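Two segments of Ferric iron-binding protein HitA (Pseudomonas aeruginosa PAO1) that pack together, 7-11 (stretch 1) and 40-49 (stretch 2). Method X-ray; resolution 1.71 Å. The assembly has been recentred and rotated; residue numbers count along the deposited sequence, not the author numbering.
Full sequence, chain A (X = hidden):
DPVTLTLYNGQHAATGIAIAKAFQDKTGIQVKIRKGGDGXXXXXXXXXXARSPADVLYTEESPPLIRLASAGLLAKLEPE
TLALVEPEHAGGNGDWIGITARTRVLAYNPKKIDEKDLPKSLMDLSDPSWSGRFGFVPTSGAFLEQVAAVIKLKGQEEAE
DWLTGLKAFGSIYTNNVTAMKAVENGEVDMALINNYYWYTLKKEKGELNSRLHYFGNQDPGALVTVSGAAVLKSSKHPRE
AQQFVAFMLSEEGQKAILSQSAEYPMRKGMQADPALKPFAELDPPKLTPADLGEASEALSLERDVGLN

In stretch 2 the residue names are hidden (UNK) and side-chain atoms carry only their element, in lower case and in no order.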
# COMPACT_ATOMS: atom_id res chain seq x y z
N LEU A 7 12.44 -13.15 6.83
CA LEU A 7 11.69 -12.06 6.24
C LEU A 7 10.37 -11.92 6.99
O LEU A 7 9.57 -12.86 7.01
CB LEU A 7 11.41 -12.31 4.76
CG LEU A 7 10.46 -11.32 4.07
CD1 LEU A 7 11.10 -9.93 4.06
CD2 LEU A 7 10.10 -11.77 2.64
N TYR A 8 10.16 -10.76 7.61
CA TYR A 8 8.85 -10.40 8.16
C TYR A 8 8.05 -9.77 7.03
O TYR A 8 8.38 -8.66 6.58
CB TYR A 8 9.00 -9.43 9.33
CG TYR A 8 9.30 -10.10 10.67
CD1 TYR A 8 9.88 -11.36 10.72
CD2 TYR A 8 9.00 -9.46 11.86
CE1 TYR A 8 10.16 -11.96 11.94
CE2 TYR A 8 9.28 -10.06 13.09
CZ TYR A 8 9.86 -11.30 13.11
OH TYR A 8 10.15 -11.91 14.31
N ASN A 9 7.00 -10.47 6.55
CA ASN A 9 6.29 -10.06 5.34
C ASN A 9 4.89 -9.57 5.68
O ASN A 9 3.98 -10.37 5.93
CB ASN A 9 6.21 -11.19 4.31
CG ASN A 9 5.42 -10.77 3.09
OD1 ASN A 9 5.46 -9.60 2.70
ND2 ASN A 9 4.65 -11.69 2.51
N GLY A 10 4.73 -8.24 5.66
CA GLY A 10 3.44 -7.59 5.71
C GLY A 10 2.77 -7.38 4.37
O GLY A 10 1.59 -7.01 4.33
N GLN A 11 3.50 -7.58 3.27
CA GLN A 11 2.89 -7.56 1.95
C GLN A 11 2.11 -8.85 1.73
O GLN A 11 2.10 -9.75 2.56
CB GLN A 11 3.94 -7.38 0.86
CG GLN A 11 3.92 -6.03 0.16
CD GLN A 11 2.74 -5.86 -0.78
OE1 GLN A 11 1.73 -6.56 -0.67
NE2 GLN A 11 2.85 -4.93 -1.70
N UNK A 40 1.08 -5.47 13.13
CA UNK A 40 1.41 -6.60 13.99
C UNK A 40 2.90 -6.91 13.91
O UNK A 40 3.56 -7.12 14.93
c UNK A 40 0.57 -7.82 13.60
c UNK A 40 0.64 -10.32 13.19
c UNK A 40 1.08 -9.16 14.09
o UNK A 40 -0.36 -10.23 12.47
n UNK A 40 1.40 -11.42 13.23
N UNK A 41 3.46 -6.88 12.70
CA UNK A 41 4.88 -7.17 12.54
C UNK A 41 5.74 -6.05 13.13
O UNK A 41 6.75 -6.33 13.79
c UNK A 41 4.76 -8.65 8.98
c UNK A 41 4.60 -8.67 10.49
c UNK A 41 5.28 -9.89 11.10
c UNK A 41 5.22 -7.40 11.07
N UNK A 42 5.36 -4.79 12.89
CA UNK A 42 6.13 -3.69 13.47
C UNK A 42 6.07 -3.72 15.00
O UNK A 42 7.07 -3.47 15.68
c UNK A 42 5.63 -2.35 12.93
N UNK A 43 4.90 -4.07 15.56
CA UNK A 43 4.80 -4.20 17.01
C UNK A 43 5.61 -5.37 17.52
O UNK A 43 6.24 -5.28 18.58
o UNK A 43 2.64 -3.15 17.17
c UNK A 43 3.34 -4.35 17.43
N UNK A 44 5.63 -6.49 16.79
CA UNK A 44 6.44 -7.62 17.20
C UNK A 44 7.91 -7.25 17.22
O UNK A 44 8.63 -7.55 18.18
c UNK A 44 6.91 -10.09 16.70
n UNK A 44 7.45 -12.28 15.82
o UNK A 44 5.62 -11.23 15.03
c UNK A 44 6.61 -11.26 15.78
c UNK A 44 6.20 -8.80 16.27
N UNK A 45 8.39 -6.57 16.16
CA UNK A 45 9.78 -6.15 16.12
C UNK A 45 10.08 -5.21 17.28
O UNK A 45 11.13 -5.31 17.93
c UNK A 45 10.13 -5.99 12.25
c UNK A 45 11.46 -4.77 14.85
c UNK A 45 10.12 -5.50 14.77
c UNK A 45 10.15 -6.56 13.67
N UNK A 46 9.16 -4.29 17.57
CA UNK A 46 9.36 -3.36 18.68
C UNK A 46 9.46 -4.11 20.01
O UNK A 46 10.32 -3.78 20.84
c UNK A 46 8.41 -1.35 19.85
o UNK A 46 8.22 -1.61 17.46
c UNK A 46 8.23 -2.34 18.70
N UNK A 47 8.63 -5.13 20.22
CA UNK A 47 8.67 -5.88 21.48
C UNK A 47 9.85 -6.85 21.53
O UNK A 47 10.46 -7.02 22.59
c UNK A 47 6.14 -5.81 21.43
o UNK A 47 4.87 -7.43 22.64
o UNK A 47 3.76 -5.80 21.64
c UNK A 47 7.36 -6.64 21.71
c UNK A 47 4.83 -6.39 21.95
N UNK A 48 10.17 -7.51 20.41
CA UNK A 48 11.26 -8.48 20.41
C UNK A 48 12.62 -7.80 20.61
O UNK A 48 13.54 -8.42 21.16
c UNK A 48 10.06 -10.93 17.61
c UNK A 48 11.27 -9.28 19.11
o UNK A 48 10.46 -10.23 16.65
o UNK A 48 9.48 -12.03 17.45
c UNK A 48 10.27 -10.42 19.03
N UNK A 49 12.76 -6.56 20.16
CA UNK A 49 13.97 -5.80 20.42
C UNK A 49 15.20 -6.44 19.79
O UNK A 49 15.24 -6.72 18.59

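Position 40 has five side-chain atoms: three carbons in a row, the third carrying one oxygen and one nitrogen. It touches nothing on stretch 1. A terminal amide after two methylene-type carbons makes it Gln40.

Position 41 has four side-chain carbons, forked at the second. Its CA-to-CB bond points toward stretch 1. One tip carbon lies 3.8 Å from CD2 of Tyr8, and the other lies 3.3 Å from N of Gly10. The late fork identifies Leu41.

Position 42 has a single side-chain carbon. Its CA-to-CB bond points away from stretch 1. This is Ala42.

Position 43 has one carbon followed by one oxygen and is out of reach of stretch 1. It is Ser43.

Position 44 again has three carbons, the third bearing one oxygen and one nitrogen. The side chain is extended, and its CA-to-CB bond points toward stretch 1. Its nitrogen lies 3.1 Å from OH of Tyr8, but the angle is too poor for a hydrogen bond. The residue is Gln44.

Position 45 has four carbons, forked at the first, with one arm two carbons long. Its CA-to-CB bond points sideways, but the end of the side chain comes nearer. The inner carbon of the long arm is 3.6 Å from CD2 of Tyr8. The early fork and unequal arms give Ile45.

Position 46 has one carbon carrying one oxygen and one further carbon. It does not reach stretch 1. This is Thr46, whose OG1 donates a hydrogen bond to O of Ala42 at 2.8 Å.

Position 47 has three carbons, the third carrying two oxygens. It makes no contact with stretch 1 and is exposed. A carboxylate at the third carbon makes it Glu47.

Position 48 has the same atom pattern, but its CA-to-CB bond points toward stretch 1. One oxygen accepts a hydrogen bond from OH of Tyr8 at 2.9 Å. It is Glu48.

Position 49 has no side-chain atoms. Its phi is positive, 63°, which favours glycine. Gly49 is the first residue to leave the helical conformation.

The contact centres on Tyr8, which reaches from its strand toward the helix. Leu41 and Ile45, one helical turn apart, pack against its ring; Leu41 CD1 also lies against the backbone of Asn9 and Gly10, 3.4 Å from C of Asn9. At the far end of the ring, the phenol donates to OE1 of Glu48, which lies near the ring plane. Gln44 NE2 donates instead to OE2 of Glu48 at 2.6 Å, so the two carboxylate oxygens accept from different residues. Apolar packing thus grades into a polar anchor.

Stretch 2 40-49: QLASQITEEG
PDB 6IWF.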